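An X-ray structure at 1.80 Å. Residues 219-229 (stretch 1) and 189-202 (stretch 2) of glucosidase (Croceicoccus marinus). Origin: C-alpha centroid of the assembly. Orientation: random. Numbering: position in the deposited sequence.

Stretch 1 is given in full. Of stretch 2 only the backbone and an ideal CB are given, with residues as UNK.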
ATOM      1  N   VAL A 219       5.824   3.749  25.578  1.00 28.55           N
ATOM      2  CA  VAL A 219       4.607   3.996  24.800  1.00 22.30           C
ATOM      3  C   VAL A 219       4.408   2.846  23.815  1.00 23.68           C
ATOM      4  O   VAL A 219       5.379   2.411  23.179  1.00 21.30           O
ATOM      5  CB  VAL A 219       4.686   5.352  24.076  1.00 19.87           C
ATOM      6  CG1 VAL A 219       3.391   5.640  23.299  1.00 19.69           C
ATOM      7  CG2 VAL A 219       4.981   6.481  25.078  1.00 24.03           C
ATOM      8  N   PRO A 220       3.194   2.311  23.663  1.00 22.52           N
ATOM      9  CA  PRO A 220       2.990   1.223  22.693  1.00 23.45           C
ATOM     10  C   PRO A 220       3.337   1.668  21.282  1.00 20.98           C
ATOM     11  O   PRO A 220       3.043   2.793  20.879  1.00 27.26           O
ATOM     12  CB  PRO A 220       1.497   0.901  22.819  1.00 24.11           C
ATOM     13  CG  PRO A 220       1.069   1.485  24.120  1.00 23.23           C
ATOM     14  CD  PRO A 220       1.952   2.668  24.367  1.00 22.00           C
ATOM     15  N   LEU A 221       3.963   0.763  20.525  1.00 23.36           N
ATOM     16  CA  LEU A 221       4.311   0.990  19.117  1.00 20.81           C
ATOM     17  C   LEU A 221       4.154  -0.361  18.424  1.00 18.64           C
ATOM     18  O   LEU A 221       5.106  -1.142  18.333  1.00 21.16           O
ATOM     19  CB  LEU A 221       5.720   1.551  18.952  1.00 19.90           C
ATOM     20  CG  LEU A 221       6.190   1.899  17.535  1.00 20.16           C
ATOM     21  CD1 LEU A 221       5.642   3.255  17.069  1.00 16.13           C
ATOM     22  CD2 LEU A 221       7.721   1.858  17.435  1.00 17.69           C
ATOM     23  N   ASP A 222       2.934  -0.643  17.970  1.00 16.53           N
ATOM     24  CA  ASP A 222       2.669  -1.916  17.306  1.00 18.92           C
ATOM     25  C   ASP A 222       3.261  -1.952  15.901  1.00 20.43           C
ATOM     26  O   ASP A 222       3.620  -3.029  15.403  1.00 16.01           O
ATOM     27  CB  ASP A 222       1.162  -2.172  17.287  1.00 19.79           C
ATOM     28  CG  ASP A 222       0.579  -2.286  18.689  1.00 21.10           C
ATOM     29  OD1 ASP A 222       1.083  -3.108  19.472  1.00 24.42           O
ATOM     30  OD2 ASP A 222      -0.369  -1.551  19.022  1.00 18.31           O
ATOM     31  N   PHE A 223       3.394  -0.796  15.253  1.00 18.47           N
ATOM     32  CA  PHE A 223       4.013  -0.747  13.940  1.00 17.37           C
ATOM     33  C   PHE A 223       4.735   0.579  13.776  1.00 16.45           C
ATOM     34  O   PHE A 223       4.325   1.600  14.327  1.00 15.92           O
ATOM     35  CB  PHE A 223       2.992  -0.948  12.802  1.00 15.02           C
ATOM     36  CG  PHE A 223       1.885   0.075  12.773  1.00 13.35           C
ATOM     37  CD1 PHE A 223       2.043   1.281  12.096  1.00 15.76           C
ATOM     38  CD2 PHE A 223       0.679  -0.182  13.391  1.00 17.10           C
ATOM     39  CE1 PHE A 223       1.003   2.224  12.051  1.00 17.34           C
ATOM     40  CE2 PHE A 223      -0.362   0.753  13.356  1.00 15.35           C
ATOM     41  CZ  PHE A 223      -0.194   1.959  12.686  1.00 14.12           C
ATOM     42  N   LEU A 224       5.833   0.545  13.035  1.00 16.53           N
ATOM     43  CA  LEU A 224       6.543   1.747  12.626  1.00 15.70           C
ATOM     44  C   LEU A 224       6.206   1.988  11.161  1.00 14.37           C
ATOM     45  O   LEU A 224       6.483   1.136  10.314  1.00 18.11           O
ATOM     46  CB  LEU A 224       8.052   1.580  12.838  1.00 18.60           C
ATOM     47  CG  LEU A 224       9.026   2.769  12.796  1.00 17.12           C
ATOM     48  CD1 LEU A 224       9.241   3.279  11.362  1.00 19.65           C
ATOM     49  CD2 LEU A 224       8.613   3.896  13.742  1.00 19.74           C
ATOM     50  N   SER A 225       5.588   3.123  10.866  1.00 15.44           N
ATOM     51  CA  SER A 225       5.133   3.386   9.507  1.00 14.78           C
ATOM     52  C   SER A 225       6.061   4.387   8.815  1.00 13.98           C
ATOM     53  O   SER A 225       6.640   5.274   9.451  1.00 15.30           O
ATOM     54  CB  SER A 225       3.685   3.881   9.517  1.00 13.19           C
ATOM     55  OG  SER A 225       3.583   5.144  10.149  1.00 16.48           O
ATOM     56  N   TRP A 226       6.232   4.199   7.505  1.00 12.48           N
ATOM     57  CA  TRP A 226       7.199   4.953   6.712  1.00 13.46           C
ATOM     58  C   TRP A 226       6.770   4.901   5.252  1.00 17.17           C
ATOM     59  O   TRP A 226       5.859   4.157   4.883  1.00 13.82           O
ATOM     60  CB  TRP A 226       8.621   4.390   6.884  1.00 13.73           C
ATOM     61  CG  TRP A 226       8.699   2.911   6.643  1.00 13.70           C
ATOM     62  CD1 TRP A 226       8.313   1.926   7.502  1.00 18.40           C
ATOM     63  CD2 TRP A 226       9.179   2.247   5.462  1.00 12.64           C
ATOM     64  NE1 TRP A 226       8.517   0.692   6.932  1.00 14.51           N
ATOM     65  CE2 TRP A 226       9.040   0.860   5.677  1.00 14.08           C
ATOM     66  CE3 TRP A 226       9.692   2.689   4.241  1.00 12.13           C
ATOM     67  CZ2 TRP A 226       9.428  -0.094   4.723  1.00 12.48           C
ATOM     68  CZ3 TRP A 226      10.066   1.740   3.290  1.00 13.20           C
ATOM     69  CH2 TRP A 226       9.926   0.367   3.540  1.00 14.11           C
HETATM   70  N   MSE A 227       7.449   5.693   4.416  1.00 11.71           N
HETATM   71  CA  MSE A 227       7.080   5.784   2.993  1.00 17.54           C
HETATM   72  C   MSE A 227       8.283   5.660   2.069  1.00 15.83           C
HETATM   73  O   MSE A 227       9.418   5.895   2.486  1.00 17.18           O
HETATM   74  CB  MSE A 227       6.355   7.099   2.708  1.00 19.77           C
HETATM   75  CG  MSE A 227       7.237   8.285   2.281  1.00 19.04           C
HETATM   76 SE   MSE A 227       6.019   9.819   2.036  0.71 28.81          SE
HETATM   77  CE  MSE A 227       5.231   9.482   3.743  1.00 22.27           C
ATOM     78  N   TRP A 228       8.032   5.300   0.813  1.00 15.19           N
ATOM     79  CA  TRP A 228       9.091   5.269  -0.188  1.00 13.53           C
ATOM     80  C   TRP A 228       8.492   5.391  -1.586  1.00 15.29           C
ATOM     81  O   TRP A 228       7.459   4.789  -1.878  1.00 14.58           O
ATOM     82  CB  TRP A 228       9.939   3.997  -0.107  1.00 16.98           C
ATOM     83  CG  TRP A 228      11.194   4.219  -0.866  1.00 17.58           C
ATOM     84  CD1 TRP A 228      11.511   3.746  -2.106  1.00 16.98           C
ATOM     85  CD2 TRP A 228      12.279   5.058  -0.461  1.00 13.60           C
ATOM     86  NE1 TRP A 228      12.753   4.220  -2.486  1.00 16.89           N
ATOM     87  CE2 TRP A 228      13.235   5.036  -1.496  1.00 13.80           C
ATOM     88  CE3 TRP A 228      12.533   5.824   0.680  1.00 12.83           C
ATOM     89  CZ2 TRP A 228      14.430   5.750  -1.419  1.00 16.92           C
ATOM     90  CZ3 TRP A 228      13.718   6.529   0.754  1.00 20.35           C
ATOM     91  CH2 TRP A 228      14.655   6.479  -0.285  1.00 20.14           C
ATOM     92  N   TYR A 229       9.156   6.166  -2.443  1.00 13.75           N
ATOM     93  CA  TYR A 229       8.771   6.316  -3.837  1.00 15.75           C
ATOM     94  C   TYR A 229       9.961   6.005  -4.733  1.00 16.03           C
ATOM     95  O   TYR A 229      11.114   6.214  -4.349  1.00 18.53           O
ATOM     96  CB  TYR A 229       8.289   7.737  -4.151  1.00 16.64           C
ATOM     97  CG  TYR A 229       7.133   8.224  -3.322  1.00 18.87           C
ATOM     98  CD1 TYR A 229       5.852   7.714  -3.506  1.00 22.10           C
ATOM     99  CD2 TYR A 229       7.317   9.215  -2.364  1.00 22.22           C
ATOM    100  CE1 TYR A 229       4.779   8.177  -2.751  1.00 17.99           C
ATOM    101  CE2 TYR A 229       6.260   9.681  -1.607  1.00 28.68           C
ATOM    102  CZ  TYR A 229       4.996   9.160  -1.803  1.00 26.38           C
ATOM    103  OH  TYR A 229       3.951   9.635  -1.041  1.00 31.07           O
ATOM    104  N   UNK A 189      -6.474  -4.919  21.927  1.00 22.65           N
ATOM    105  CA  UNK A 189      -6.194  -5.673  20.709  1.00 26.06           C
ATOM    106  C   UNK A 189      -5.970  -4.783  19.497  1.00 23.00           C
ATOM    107  O   UNK A 189      -5.507  -5.276  18.463  1.00 23.25           O
ATOM    108  CB  UNK A 189      -7.344  -6.641  20.423  1.00 26.06           C
ATOM    109  N   UNK A 190      -6.293  -3.497  19.586  1.00 21.66           N
ATOM    110  CA  UNK A 190      -6.062  -2.601  18.466  1.00 21.15           C
ATOM    111  C   UNK A 190      -4.573  -2.328  18.299  1.00 21.78           C
ATOM    112  O   UNK A 190      -3.814  -2.272  19.268  1.00 24.34           O
ATOM    113  CB  UNK A 190      -6.827  -1.290  18.661  1.00 21.15           C
ATOM    114  N   UNK A 191      -4.154  -2.166  17.053  1.00 20.25           N
ATOM    115  CA  UNK A 191      -2.767  -1.848  16.748  1.00 21.61           C
ATOM    116  C   UNK A 191      -2.640  -0.343  16.572  1.00 21.96           C
ATOM    117  O   UNK A 191      -3.457   0.276  15.879  1.00 18.88           O
ATOM    118  CB  UNK A 191      -2.290  -2.589  15.497  1.00 21.61           C
ATOM    119  N   UNK A 192      -1.635   0.247  17.221  1.00 14.45           N
ATOM    120  CA  UNK A 192      -1.356   1.668  17.091  1.00 14.48           C
ATOM    121  C   UNK A 192       0.103   1.825  16.691  1.00 15.09           C
ATOM    122  O   UNK A 192       0.967   1.038  17.094  1.00 15.52           O
ATOM    123  CB  UNK A 192      -1.661   2.420  18.388  1.00 14.48           C
ATOM    124  N   UNK A 193       0.372   2.831  15.870  1.00 15.97           N
ATOM    125  CA  UNK A 193       1.726   3.054  15.413  1.00 16.35           C
ATOM    126  C   UNK A 193       1.849   4.367  14.670  1.00 14.00           C
ATOM    127  O   UNK A 193       0.926   5.178  14.642  1.00 15.39           O
ATOM    128  CB  UNK A 193       2.183   1.898  14.521  1.00 16.35           C
ATOM    129  N   UNK A 194       3.020   4.567  14.078  1.00 15.07           N
ATOM    130  CA  UNK A 194       3.375   5.822  13.455  1.00 12.64           C
ATOM    131  C   UNK A 194       4.855   5.791  13.157  1.00 12.53           C
ATOM    132  O   UNK A 194       5.488   4.742  13.268  1.00 12.55           O
ATOM    133  CB  UNK A 194       3.010   7.014  14.341  1.00 12.64           C
ATOM    134  N   UNK A 195       5.451   6.934  12.797  1.00 15.45           N
ATOM    135  CA  UNK A 195       4.870   8.265  12.624  1.00 13.48           C
ATOM    136  C   UNK A 195       4.699   8.618  11.161  1.00 13.01           C
ATOM    137  O   UNK A 195       4.469   9.779  10.848  1.00 14.98           O
ATOM    138  CB  UNK A 195       5.741   9.319  13.311  1.00 13.48           C
ATOM    139  N   UNK A 196       4.850   7.624  10.282  1.00 14.46           N
ATOM    140  CA  UNK A 196       4.839   7.819   8.835  1.00 16.52           C
ATOM    141  C   UNK A 196       6.041   8.650   8.403  1.00 15.34           C
ATOM    142  O   UNK A 196       5.893   9.746   7.855  1.00 14.92           O
ATOM    143  CB  UNK A 196       3.539   8.493   8.391  1.00 16.52           C
ATOM    144  N   UNK A 197       7.237   8.101   8.641  1.00 15.92           N
ATOM    145  CA  UNK A 197       8.488   8.740   8.250  1.00 18.29           C
ATOM    146  C   UNK A 197       8.520   8.964   6.745  1.00 17.87           C
ATOM    147  O   UNK A 197       8.397   8.019   5.955  1.00 18.49           O
ATOM    148  CB  UNK A 197       9.686   7.895   8.689  1.00 18.29           C
ATOM    149  N   UNK A 198       8.737  10.217   6.336  1.00 17.09           N
ATOM    150  CA  UNK A 198       8.830  10.523   4.913  1.00 16.09           C
ATOM    151  C   UNK A 198      10.204  10.202   4.342  1.00 19.25           C
ATOM    152  O   UNK A 198      10.310   9.842   3.165  1.00 17.94           O
ATOM    153  CB  UNK A 198       8.504  11.998   4.673  1.00 16.09           C
ATOM    154  N   UNK A 199      11.259  10.346   5.144  1.00 16.00           N
ATOM    155  CA  UNK A 199      12.642  10.186   4.693  1.00 20.63           C
ATOM    156  C   UNK A 199      13.310   9.080   5.506  1.00 17.05           C
ATOM    157  O   UNK A 199      14.165   9.355   6.362  1.00 17.66           O
ATOM    158  CB  UNK A 199      13.418  11.498   4.824  1.00 20.63           C
ATOM    159  N   UNK A 200      12.961   7.808   5.249  1.00 19.01           N
ATOM    160  CA  UNK A 200      13.353   6.728   6.177  1.00 18.21           C
ATOM    161  C   UNK A 200      14.839   6.410   6.212  1.00 16.61           C
ATOM    162  O   UNK A 200      15.253   5.668   7.111  1.00 16.73           O
ATOM    163  CB  UNK A 200      12.598   5.449   5.811  1.00 18.21           C
ATOM    164  N   UNK A 201      15.648   6.902   5.275  1.00 17.24           N
ATOM    165  CA  UNK A 201      17.095   6.740   5.382  1.00 18.45           C
ATOM    166  C   UNK A 201      17.772   7.992   5.936  1.00 21.03           C
ATOM    167  O   UNK A 201      18.989   8.148   5.786  1.00 22.86           O
ATOM    168  CB  UNK A 201      17.686   6.393   4.014  1.00 18.45           C
ATOM    169  N   UNK A 202      17.011   8.886   6.564  1.00 17.79           N
ATOM    170  CA  UNK A 202      17.538  10.120   7.145  1.00 19.60           C
ATOM    171  C   UNK A 202      17.383  10.053   8.658  1.00 22.57           C
ATOM    172  O   UNK A 202      16.272   9.862   9.161  1.00 23.01           O
ATOM    173  CB  UNK A 202      16.825  11.349   6.578  1.00 19.60           C
TER

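Stretch 2 runs parallel to stretch 1, the two strands inclined by 16°. At 189 and 190 the ideal CB has nothing of stretch 1 within 5.5 Å, and almost any residue would fit; they are Ala189 and Leu190.

At 191 CB points sideways, 3.9 Å from Asp222 CB, beside a carboxylate and open space. A long polar or basic chain would suit, and Lys191 lies along the aspartate through its aliphatic part, CD being 3.9 Å from Asp222 CG. At 192 the backbone makes the bonds: its N donates to Asp222 OD2 (2.8 Å) and its O accepts from Asp222 N (2.7 Å), which argues against proline but otherwise says little about the side chain. CB points away, though a branched apolar chain could reach Pro220; Val192 does so, CG1 to Pro220 CB at 4.1 Å.

At 193 an ideal CB would lie 2.2 Å from Phe223 O, a clash, and phi/psi of -171/-172 is highly extended. Glycine is strongly indicated. Gly193 sets its CA over the face of the Phe223 ring, 3.5 Å from the centroid, in a CH-pi contact. Position 194, at 168/-168, again favours glycine, although its ideal CB would meet no clash with stretch 1. Gly194 N donates to Phe223 O (3.3 Å), and Gly194 O accepts from Ser225 N (2.9 Å).

The peptide bond before 195 is cis, which points to proline. Pro195 directs CB away but rests CD 3.7 Å from Leu224 CD2. At 196 phi/psi is 66/63, a left-handed conformation that commonly suits glycine or asparagine. CB lies 3.8 Å from Ser225 OG, close but without a clash, so a side chain is tolerated if it turns clear of the serine. The residue is Cys196: its N gives a weak hydrogen bond to Ser225 OG (2.8 Å), while SG packs 3.5 Å from Met227 CE, the methyl of a selenomethionine.

At 197 CB is on the same sheet face as Trp226 CB, 4.1 Å away, calling for a compact apolar group. Val197 provides it, and its N and O bond to the residues flanking Trp226, N to Ser225 O (3.0 Å) and O from Met227 N (2.9 Å).

CB of 198 points away; small or apolar residues fit, and Ala198 CB lies 4.2 Å from Met227 SE. Position 199, out of contact, is Phe199. At 200 CB points toward stretch 1, near two indoles; phi of -69° allows proline but does not demand it, and other apolar side chains would suit. Pro200 CG packs against Trp228 CE3 (3.6 Å) and Trp226 CE3 (4.1 Å). An apolar chain at 201 could reach Trp228, as Leu201 does. Position 202, out of reach, is Asn202.

Stretch 2 189-202: ALKVGGPCVAFPLN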
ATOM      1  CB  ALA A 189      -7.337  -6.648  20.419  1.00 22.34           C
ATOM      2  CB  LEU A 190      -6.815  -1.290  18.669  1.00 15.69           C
ATOM      3  CG  LEU A 190      -8.336  -1.406  18.761  1.00 20.97           C
ATOM      4  CD1 LEU A 190      -8.918  -0.109  19.294  1.00 17.73           C
ATOM      5  CD2 LEU A 190      -8.952  -1.771  17.403  1.00 19.01           C
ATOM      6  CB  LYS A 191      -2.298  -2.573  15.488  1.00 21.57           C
ATOM      7  CG  LYS A 191      -2.447  -4.089  15.546  1.00 22.63           C
ATOM      8  CD  LYS A 191      -1.828  -4.666  16.807  1.00 26.89           C
ATOM      9  CE  LYS A 191      -1.965  -6.184  16.833  1.00 32.71           C
ATOM     10  NZ  LYS A 191      -1.856  -6.732  18.213  1.00 36.63           N
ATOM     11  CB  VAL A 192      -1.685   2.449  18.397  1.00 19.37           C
ATOM     12  CG1 VAL A 192      -0.701   2.096  19.537  1.00 17.62           C
ATOM     13  CG2 VAL A 192      -1.744   3.967  18.137  1.00 14.83           C
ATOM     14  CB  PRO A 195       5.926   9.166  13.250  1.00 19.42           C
ATOM     15  CG  PRO A 195       7.206   8.499  12.780  1.00 16.73           C
ATOM     16  CD  PRO A 195       6.924   7.002  12.776  1.00 18.28           C
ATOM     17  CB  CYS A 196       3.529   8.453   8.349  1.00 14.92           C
ATOM     18  SG  CYS A 196       3.378   8.432   6.532  1.00 16.65           S
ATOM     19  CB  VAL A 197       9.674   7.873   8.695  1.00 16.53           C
ATOM     20  CG1 VAL A 197      10.998   8.572   8.376  1.00 18.69           C
ATOM     21  CG2 VAL A 197       9.579   7.541  10.178  1.00 19.27           C
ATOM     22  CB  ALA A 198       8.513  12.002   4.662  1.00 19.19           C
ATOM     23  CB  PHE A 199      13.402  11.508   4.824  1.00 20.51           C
ATOM     24  CG  PHE A 199      12.739  12.665   4.114  1.00 22.68           C
ATOM     25  CD1 PHE A 199      12.111  12.481   2.894  1.00 19.17           C
ATOM     26  CD2 PHE A 199      12.755  13.931   4.666  1.00 22.70           C
ATOM     27  CE1 PHE A 199      11.507  13.533   2.238  1.00 23.91           C
ATOM     28  CE2 PHE A 199      12.158  14.989   4.017  1.00 22.98           C
ATOM     29  CZ  PHE A 199      11.533  14.793   2.802  1.00 26.78           C
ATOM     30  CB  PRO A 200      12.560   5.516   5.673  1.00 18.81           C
ATOM     31  CG  PRO A 200      12.286   5.823   4.229  1.00 19.10           C
ATOM     32  CD  PRO A 200      12.087   7.313   4.168  1.00 17.91           C
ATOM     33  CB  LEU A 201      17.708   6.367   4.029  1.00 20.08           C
ATOM     34  CG  LEU A 201      17.216   5.081   3.349  1.00 21.69           C
ATOM     35  CD1 LEU A 201      17.970   4.826   2.045  1.00 17.22           C
ATOM     36  CD2 LEU A 201      17.322   3.882   4.288  1.00 14.69           C
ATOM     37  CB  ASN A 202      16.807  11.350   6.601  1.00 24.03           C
ATOM     38  CG  ASN A 202      17.275  11.751   5.211  1.00 25.06           C
ATOM     39  OD1 ASN A 202      17.020  11.057   4.236  1.00 24.71           O
ATOM     40  ND2 ASN A 202      17.948  12.893   5.116  1.00 26.98           N
TER
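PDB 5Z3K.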